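Local structure of Co-chaperone protein HscB, mitochondrial precursor (Homo sapiens, 3BVO) at residues A162-F167 / Y192-E197; S47-N52 / Q63-Q68; E128-F133 / L187-Y192. The protein acts as a co-chaperone in mitochondrial iron-sulfur cluster assembly, working with ISCU and HSPA9 in a complex that transfers clusters to recipient proteins. All coordinates share one frame; numbering follows the deposited sequence.

Contact 1: A162-F167 / Y192-E197; sequences AKQKEF and YFSNIE
A bend at chi2 (-63°) brings Gln164 CD toward helix 180-203, where the extended chain of Glu197 comes to meet it. The two side chains reach toward each other tip to tip. Gln164 NE2 donates to Glu197 OE1 at 2.9 Å, with a moderately bent N-H...O angle of 145°. The oxygen uses its anti lone pair, the one turned away from OE2, and it sits somewhat out of the glutamine's amide plane. The same NE2 packs at 3.4 Å from Phe193 CB, where the amide slides past the base of the aromatic side chain. This hydrogen bond thus lies directly beside the apolar part of the contact.

That part is built around the Phe193 ring. Phe167 brings its edge, led by CE2, over one face of Phe193, offset toward the rim; CE2 is 4.0 Å from Phe193 CE1. The pair is T-shaped, with ring planes at 82° and the centroids of Phe167 and Phe193 5.7 Å apart. Lys163 adds the root of its chain, its CG coming 3.5 Å from Phe193 CE2. Its amino end turns away from helix 180-203 and has a long, weak ion pair with Glu136 of helix 131-146, whose Phe133 also packs on Phe193.

The segment axes approach to 10.8 Å and run roughly antiparallel. Buried phenylalanines with a hydrogen bond alongside join helices 150-176 and 180-203 as an antiparallel helical hairpin, part of the helical bundle that forms the C-terminal domain of HscB proteins.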
# COMPACT_ATOMS: atom_id res chain seq x y z
N ALA A 162 -4.14 -10.40 18.15
CA ALA A 162 -5.56 -10.69 18.28
C ALA A 162 -6.40 -9.47 17.90
O ALA A 162 -7.44 -9.61 17.26
CB ALA A 162 -5.88 -11.15 19.68
N LYS A 163 -5.94 -8.28 18.29
CA LYS A 163 -6.60 -7.04 17.92
C LYS A 163 -6.44 -6.80 16.43
O LYS A 163 -7.40 -6.42 15.75
CB LYS A 163 -6.03 -5.84 18.69
CG LYS A 163 -6.14 -5.90 20.19
CD LYS A 163 -7.47 -5.41 20.74
CE LYS A 163 -7.47 -5.57 22.26
NZ LYS A 163 -8.82 -5.40 22.86
N GLN A 164 -5.23 -7.03 15.93
CA GLN A 164 -4.95 -6.81 14.51
C GLN A 164 -5.89 -7.60 13.60
O GLN A 164 -6.37 -7.07 12.60
CB GLN A 164 -3.49 -7.10 14.16
CG GLN A 164 -2.50 -6.01 14.53
CD GLN A 164 -2.73 -4.69 13.79
OE1 GLN A 164 -3.85 -4.37 13.38
NE2 GLN A 164 -1.67 -3.90 13.65
N LYS A 165 -6.15 -8.85 13.96
CA LYS A 165 -7.05 -9.70 13.19
C LYS A 165 -8.45 -9.12 13.26
O LYS A 165 -9.05 -8.86 12.22
CB LYS A 165 -7.04 -11.14 13.68
CG LYS A 165 -7.82 -12.07 12.78
CD LYS A 165 -7.77 -13.50 13.29
CE LYS A 165 -8.68 -14.44 12.48
NZ LYS A 165 -8.47 -15.87 12.87
N GLU A 166 -8.95 -8.90 14.46
CA GLU A 166 -10.26 -8.27 14.66
C GLU A 166 -10.41 -7.01 13.78
O GLU A 166 -11.43 -6.80 13.12
CB GLU A 166 -10.47 -7.95 16.15
CG GLU A 166 -11.86 -7.50 16.55
CD GLU A 166 -11.90 -6.88 17.96
OE1 GLU A 166 -12.59 -5.84 18.14
OE2 GLU A 166 -11.24 -7.41 18.89
N PHE A 167 -9.37 -6.18 13.76
CA PHE A 167 -9.46 -4.94 13.01
C PHE A 167 -9.50 -5.17 11.52
O PHE A 167 -10.22 -4.47 10.83
CB PHE A 167 -8.31 -3.99 13.35
CG PHE A 167 -8.45 -3.30 14.66
CD1 PHE A 167 -9.69 -2.96 15.16
CD2 PHE A 167 -7.32 -2.97 15.40
CE1 PHE A 167 -9.81 -2.32 16.37
CE2 PHE A 167 -7.43 -2.33 16.61
CZ PHE A 167 -8.68 -2.01 17.09
N TYR A 192 -1.92 2.72 15.06
CA TYR A 192 -1.40 2.57 16.41
C TYR A 192 -0.75 1.22 16.63
O TYR A 192 0.42 1.13 17.00
CB TYR A 192 -2.48 2.81 17.46
CG TYR A 192 -2.75 4.28 17.66
CD1 TYR A 192 -1.94 5.05 18.52
CD2 TYR A 192 -3.79 4.91 16.98
CE1 TYR A 192 -2.19 6.43 18.69
CE2 TYR A 192 -4.05 6.28 17.15
CZ TYR A 192 -3.25 7.02 18.00
OH TYR A 192 -3.50 8.37 18.16
N PHE A 193 -1.50 0.16 16.38
CA PHE A 193 -0.99 -1.16 16.65
C PHE A 193 0.23 -1.52 15.82
O PHE A 193 1.08 -2.26 16.31
CB PHE A 193 -2.09 -2.21 16.58
CG PHE A 193 -2.99 -2.20 17.78
CD1 PHE A 193 -3.78 -1.08 18.07
CD2 PHE A 193 -3.04 -3.28 18.64
CE1 PHE A 193 -4.60 -1.04 19.20
CE2 PHE A 193 -3.86 -3.25 19.77
CZ PHE A 193 -4.64 -2.13 20.04
N SER A 194 0.36 -0.99 14.61
CA SER A 194 1.57 -1.19 13.80
C SER A 194 2.80 -0.65 14.48
O SER A 194 3.80 -1.35 14.59
CB SER A 194 1.44 -0.53 12.44
OG SER A 194 0.47 -1.21 11.68
N ASN A 195 2.73 0.59 14.94
CA ASN A 195 3.78 1.14 15.78
C ASN A 195 4.12 0.21 16.95
O ASN A 195 5.26 -0.20 17.11
CB ASN A 195 3.39 2.53 16.28
CG ASN A 195 3.30 3.54 15.17
OD1 ASN A 195 2.55 4.52 15.26
ND2 ASN A 195 4.08 3.32 14.11
N ILE A 196 3.12 -0.16 17.73
CA ILE A 196 3.35 -1.02 18.87
C ILE A 196 4.02 -2.29 18.42
O ILE A 196 4.90 -2.81 19.12
CB ILE A 196 2.05 -1.31 19.64
CG1 ILE A 196 1.49 -0.01 20.23
CG2 ILE A 196 2.32 -2.29 20.76
CD1 ILE A 196 0.11 -0.15 20.87
N GLU A 197 3.64 -2.79 17.25
CA GLU A 197 4.24 -4.01 16.74
C GLU A 197 5.71 -3.82 16.49
O GLU A 197 6.53 -4.66 16.86
CB GLU A 197 3.58 -4.44 15.44
CG GLU A 197 2.19 -5.01 15.61
CD GLU A 197 1.77 -5.84 14.43
OE1 GLU A 197 0.71 -5.55 13.84
OE2 GLU A 197 2.52 -6.80 14.08

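Contact 2: S47-N52 / Q63-Q68; sequences SLMDCN and QHRYQQ
Arg65 reaches from helix 59-73 to Met49 and Asp50, at the point where helix 45-48 ends, and its side chain makes most of the contact on its side. The apolar share comes from its methylenes. CG is anti to the backbone N (chi1 180°) and lies 4.0 Å from the selenium of Met49, a selenomethionine in this crystal, as the two chains pass at a slant. CD comes 3.5 Å from Asp50 CB and equally near Met49 O, so the aliphatic part of the arginine rests on the turn itself.

The turn is held by backbone hydrogen bonds. Asp50 N donates to Ser47 O at 2.8 Å, and Cys51 N pairs with Phe46 O; with Asp50 at a positive phi (53°), this is a Schellman motif closing the helix.

The electrostatic share is looser. The guanidinium lies against this helix C-terminus, with Ser47 O near its plane, 3.5 Å from Arg65 NH2, and the partial negative charge of the helix end would be expected to suit the cation. The Asp50 carboxylate stands steeply to the guanidinium, its plane turned by 81°, and OD1 remains 4.6 Å from Arg65 NH2, beyond a salt bridge. Arg65 NH1 instead forms a salt bridge with Asp26 OD2, in the tetracysteine metal-binding region. An alanine in place of Arg65 would probably leave Asp26 without this charged mate and open a gap between helix 59-73 and the turn at Met49 and Asp50.

Within the J domain, helix 83-104 completes the packing: Met49 sits against Val96, Ala99 and Leu103, while Tyr66 stacks on Tyr100 and hydrogen-bonds Asn97. The end of helix 45-48 is thereby packed against both long helices of the domain.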
# COMPACT_ATOMS: atom_id res chain seq x y z
N SER A 47 -5.22 -0.54 -10.74
CA SER A 47 -5.22 -0.70 -12.18
C SER A 47 -3.84 -1.15 -12.64
O SER A 47 -3.71 -2.11 -13.40
CB SER A 47 -5.61 0.61 -12.87
OG SER A 47 -5.27 0.58 -14.24
N LEU A 48 -2.82 -0.44 -12.16
CA LEU A 48 -1.44 -0.73 -12.54
C LEU A 48 -1.06 -2.13 -12.12
O LEU A 48 -0.27 -2.77 -12.77
CB LEU A 48 -0.46 0.29 -11.96
CG LEU A 48 1.04 0.12 -12.23
CD1 LEU A 48 1.36 0.28 -13.69
CD2 LEU A 48 1.86 1.10 -11.44
N MSE A 49 -1.63 -2.60 -11.02
CA MSE A 49 -1.32 -3.94 -10.55
C MSE A 49 -2.34 -4.94 -11.04
O MSE A 49 -2.33 -6.09 -10.62
CB MSE A 49 -1.22 -3.94 -9.03
CG MSE A 49 0.07 -3.27 -8.53
SE MSE A 49 1.69 -4.24 -9.10
CE MSE A 49 2.73 -2.70 -9.64
N ASP A 50 -3.21 -4.48 -11.95
CA ASP A 50 -4.23 -5.30 -12.60
C ASP A 50 -5.13 -6.08 -11.64
O ASP A 50 -5.16 -7.31 -11.66
CB ASP A 50 -3.59 -6.26 -13.60
CG ASP A 50 -4.61 -6.97 -14.44
OD1 ASP A 50 -5.52 -6.28 -14.94
OD2 ASP A 50 -4.51 -8.21 -14.58
N CYS A 51 -5.86 -5.35 -10.79
CA CYS A 51 -6.87 -5.96 -9.91
C CYS A 51 -7.94 -4.93 -9.50
O CYS A 51 -7.76 -3.72 -9.71
CB CYS A 51 -6.21 -6.62 -8.69
SG CYS A 51 -5.07 -5.54 -7.77
N ASN A 52 -9.06 -5.40 -8.95
CA ASN A 52 -10.16 -4.49 -8.59
C ASN A 52 -9.84 -3.60 -7.39
O ASN A 52 -9.17 -4.03 -6.44
CB ASN A 52 -11.43 -5.28 -8.27
CG ASN A 52 -11.70 -6.39 -9.26
OD1 ASN A 52 -11.26 -6.33 -10.42
ND2 ASN A 52 -12.43 -7.42 -8.82
N GLN A 63 2.33 -10.22 -6.66
CA GLN A 63 3.76 -10.46 -6.77
C GLN A 63 4.13 -10.86 -8.21
O GLN A 63 5.16 -10.45 -8.74
CB GLN A 63 4.15 -11.54 -5.76
CG GLN A 63 5.62 -11.59 -5.40
CD GLN A 63 5.97 -12.85 -4.60
OE1 GLN A 63 5.15 -13.38 -3.85
NE2 GLN A 63 7.19 -13.32 -4.77
N HIS A 64 3.25 -11.64 -8.83
CA HIS A 64 3.40 -12.06 -10.23
C HIS A 64 3.34 -10.86 -11.19
O HIS A 64 4.20 -10.72 -12.06
CB HIS A 64 2.32 -13.09 -10.56
CG HIS A 64 2.44 -13.66 -11.94
ND1 HIS A 64 3.51 -14.44 -12.33
CD2 HIS A 64 1.62 -13.58 -13.01
CE1 HIS A 64 3.34 -14.81 -13.59
NE2 HIS A 64 2.21 -14.30 -14.02
N ARG A 65 2.32 -10.00 -11.03
CA ARG A 65 2.20 -8.78 -11.82
C ARG A 65 3.48 -8.00 -11.66
O ARG A 65 4.09 -7.60 -12.65
CB ARG A 65 1.04 -7.91 -11.35
CG ARG A 65 0.88 -6.62 -12.17
CD ARG A 65 -0.14 -6.83 -13.27
NE ARG A 65 0.18 -6.24 -14.58
CZ ARG A 65 -0.38 -5.14 -15.08
NH1 ARG A 65 -0.03 -4.72 -16.27
NH2 ARG A 65 -1.28 -4.45 -14.40
N TYR A 66 3.87 -7.77 -10.41
CA TYR A 66 5.08 -7.02 -10.09
C TYR A 66 6.25 -7.47 -10.97
O TYR A 66 7.01 -6.64 -11.48
CB TYR A 66 5.45 -7.15 -8.61
CG TYR A 66 6.74 -6.43 -8.28
CD1 TYR A 66 6.78 -5.03 -8.21
CD2 TYR A 66 7.93 -7.13 -8.10
CE1 TYR A 66 7.96 -4.35 -7.94
CE2 TYR A 66 9.13 -6.46 -7.83
CZ TYR A 66 9.13 -5.08 -7.74
OH TYR A 66 10.30 -4.41 -7.47
N GLN A 67 6.37 -8.78 -11.16
CA GLN A 67 7.42 -9.32 -12.02
C GLN A 67 7.19 -9.04 -13.51
O GLN A 67 8.08 -8.51 -14.17
CB GLN A 67 7.60 -10.81 -11.76
CG GLN A 67 8.07 -11.12 -10.36
CD GLN A 67 7.70 -12.51 -9.96
OE1 GLN A 67 7.79 -13.44 -10.76
NE2 GLN A 67 7.26 -12.68 -8.71
N GLN A 68 6.02 -9.38 -14.03
CA GLN A 68 5.69 -9.11 -15.43
C GLN A 68 6.13 -7.70 -15.81
O GLN A 68 6.82 -7.49 -16.81
CB GLN A 68 4.19 -9.24 -15.71
CG GLN A 68 3.61 -10.64 -15.61
CD GLN A 68 2.08 -10.65 -15.62
OE1 GLN A 68 1.43 -9.60 -15.55
NE2 GLN A 68 1.51 -11.85 -15.72

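Contact 3: E128-F133 / L187-Y192; sequences EMDRQF and LTKMRY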
# COMPACT_ATOMS: atom_id res chain seq x y z
N GLU A 128 -8.58 13.29 18.06
CA GLU A 128 -9.83 12.95 17.38
C GLU A 128 -10.31 11.53 17.68
O GLU A 128 -11.28 11.06 17.09
CB GLU A 128 -9.70 13.16 15.86
CG GLU A 128 -9.22 14.55 15.44
CD GLU A 128 -10.10 15.69 15.96
OE1 GLU A 128 -11.34 15.59 15.88
OE2 GLU A 128 -9.53 16.69 16.45
N MSE A 129 -9.64 10.87 18.63
CA MSE A 129 -9.93 9.48 18.98
C MSE A 129 -10.92 9.36 20.13
O MSE A 129 -11.08 10.29 20.92
CB MSE A 129 -8.63 8.75 19.32
CG MSE A 129 -8.71 7.24 19.16
SE MSE A 129 -9.00 6.67 17.32
CE MSE A 129 -10.94 6.52 17.30
N ASP A 130 -11.58 8.21 20.22
CA ASP A 130 -12.56 7.96 21.28
C ASP A 130 -11.91 7.39 22.54
O ASP A 130 -10.80 6.85 22.50
CB ASP A 130 -13.67 7.03 20.79
CG ASP A 130 -13.29 5.57 20.88
OD1 ASP A 130 -12.58 5.09 19.98
OD2 ASP A 130 -13.69 4.91 21.86
N ARG A 131 -12.65 7.48 23.64
CA ARG A 131 -12.15 7.15 24.97
C ARG A 131 -11.72 5.70 25.16
O ARG A 131 -10.57 5.44 25.53
CB ARG A 131 -13.16 7.58 26.05
CG ARG A 131 -13.32 9.09 26.17
CD ARG A 131 -14.17 9.52 27.37
NE ARG A 131 -15.60 9.52 27.09
CZ ARG A 131 -16.48 10.42 27.54
NH1 ARG A 131 -16.10 11.44 28.31
NH2 ARG A 131 -17.76 10.29 27.21
N GLN A 132 -12.62 4.75 24.91
CA GLN A 132 -12.36 3.34 25.21
C GLN A 132 -11.04 2.89 24.60
O GLN A 132 -10.23 2.22 25.25
CB GLN A 132 -13.50 2.45 24.70
CG GLN A 132 -14.75 2.47 25.56
CD GLN A 132 -15.58 3.73 25.37
OE1 GLN A 132 -15.35 4.51 24.43
NE2 GLN A 132 -16.55 3.94 26.26
N PHE A 133 -10.84 3.28 23.35
CA PHE A 133 -9.64 2.91 22.61
C PHE A 133 -8.41 3.52 23.27
O PHE A 133 -7.43 2.81 23.49
CB PHE A 133 -9.75 3.33 21.14
CG PHE A 133 -8.51 3.09 20.35
CD1 PHE A 133 -8.23 1.83 19.82
CD2 PHE A 133 -7.59 4.13 20.16
CE1 PHE A 133 -7.06 1.60 19.09
CE2 PHE A 133 -6.41 3.91 19.43
CZ PHE A 133 -6.14 2.64 18.89
N LEU A 187 -8.90 2.08 10.41
CA LEU A 187 -7.55 2.19 9.87
C LEU A 187 -6.68 3.10 10.71
O LEU A 187 -5.50 2.82 10.89
CB LEU A 187 -7.54 2.58 8.39
CG LEU A 187 -7.93 1.45 7.42
CD1 LEU A 187 -8.39 2.00 6.10
CD2 LEU A 187 -6.81 0.43 7.19
N THR A 188 -7.25 4.17 11.25
CA THR A 188 -6.50 5.02 12.17
C THR A 188 -6.08 4.24 13.41
O THR A 188 -5.07 4.54 14.03
CB THR A 188 -7.27 6.32 12.58
OG1 THR A 188 -7.70 7.02 11.42
CG2 THR A 188 -6.38 7.26 13.37
N LYS A 189 -6.88 3.23 13.77
CA LYS A 189 -6.54 2.39 14.91
C LYS A 189 -5.41 1.48 14.53
O LYS A 189 -4.44 1.36 15.26
CB LYS A 189 -7.74 1.57 15.38
CG LYS A 189 -8.78 2.35 16.16
CD LYS A 189 -9.81 1.42 16.75
CE LYS A 189 -11.00 2.18 17.32
NZ LYS A 189 -11.92 1.24 18.02
N MSE A 190 -5.52 0.87 13.37
CA MSE A 190 -4.50 -0.07 12.94
C MSE A 190 -3.13 0.59 12.86
O MSE A 190 -2.10 -0.07 13.02
CB MSE A 190 -4.87 -0.69 11.61
CG MSE A 190 -5.98 -1.70 11.71
SE MSE A 190 -6.57 -2.24 9.92
CE MSE A 190 -4.83 -2.58 9.07
N ARG A 191 -3.12 1.90 12.63
CA ARG A 191 -1.86 2.61 12.61
C ARG A 191 -1.16 2.51 13.98
O ARG A 191 0.05 2.23 14.04
CB ARG A 191 -2.03 4.05 12.14
CG ARG A 191 -0.85 4.52 11.30
CD ARG A 191 -0.83 6.02 11.08
NE ARG A 191 -2.15 6.54 10.80
CZ ARG A 191 -2.43 7.54 9.96
NH1 ARG A 191 -3.69 7.92 9.80
NH2 ARG A 191 -1.46 8.14 9.29
N TYR A 192 -1.92 2.72 15.06
CA TYR A 192 -1.40 2.57 16.41
C TYR A 192 -0.75 1.22 16.63
O TYR A 192 0.42 1.13 17.00
CB TYR A 192 -2.48 2.81 17.46
CG TYR A 192 -2.75 4.28 17.66
CD1 TYR A 192 -1.94 5.05 18.52
CD2 TYR A 192 -3.79 4.91 16.98
CE1 TYR A 192 -2.19 6.43 18.69
CE2 TYR A 192 -4.05 6.28 17.15
CZ TYR A 192 -3.25 7.02 18.00
OH TYR A 192 -3.50 8.37 18.16
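This is an aromatic and aliphatic packing contact, without a hydrogen bond across it, between the start of helix 131-146 and the middle of helix 180-203. Phe133 is its centre. Its chi1 of 175° sets CG anti to the backbone N, on a side chain that starts toward helix 180-203, where Lys189 and Tyr192 receive the ring. Lys189 runs its extended chain across one face of the ring, the two side chains sliding past each other in opposite directions; Lys189 CG stands 3.8 Å from the centroid of the Phe133 ring, a CH-pi contact. At the rim, Phe133 CE2 comes 3.7 Å from Tyr192 CD2, over the face of the tyrosine. The ring planes lie at 66°, an offset edge-to-face pair. Tyr192 is held at its far end by a hydrogen bond from its hydroxyl to Asp126.

The outer end of Lys189 passes the turn before the helix. Met129, a selenomethionine, brings CE to 4.3 Å from Lys189 CE. OD1 of Asp130, the N-cap residue, is 4.4 Å from Lys189 NZ, beyond a salt bridge, though the opposite charges would probably attract weakly. Lys189 also touches Phe167 of helix 150-176, which brings together all three helices of the HscB C-terminal helical bundle.

How the contacts relate
Contact 2 comes first along the chain and belongs to the J domain, while contacts 1 and 3 lie in the C-terminal domain, on the other side of the chain's centre. The centre of contact 2 is about 27 Å from that of contact 1 and 32 Å from that of contact 3, and it touches neither. Contacts 1 and 3 are only 11 Å apart between centres, interleave along the sequence and share Tyr192. Both use helix 180-203, which lies against helix 150-176 in one and helix 131-146 in the other. This fits a two-domain co-chaperone whose J domain, as in relatives, probably engages HSPA9 while the C-terminal bundle serves ISCU.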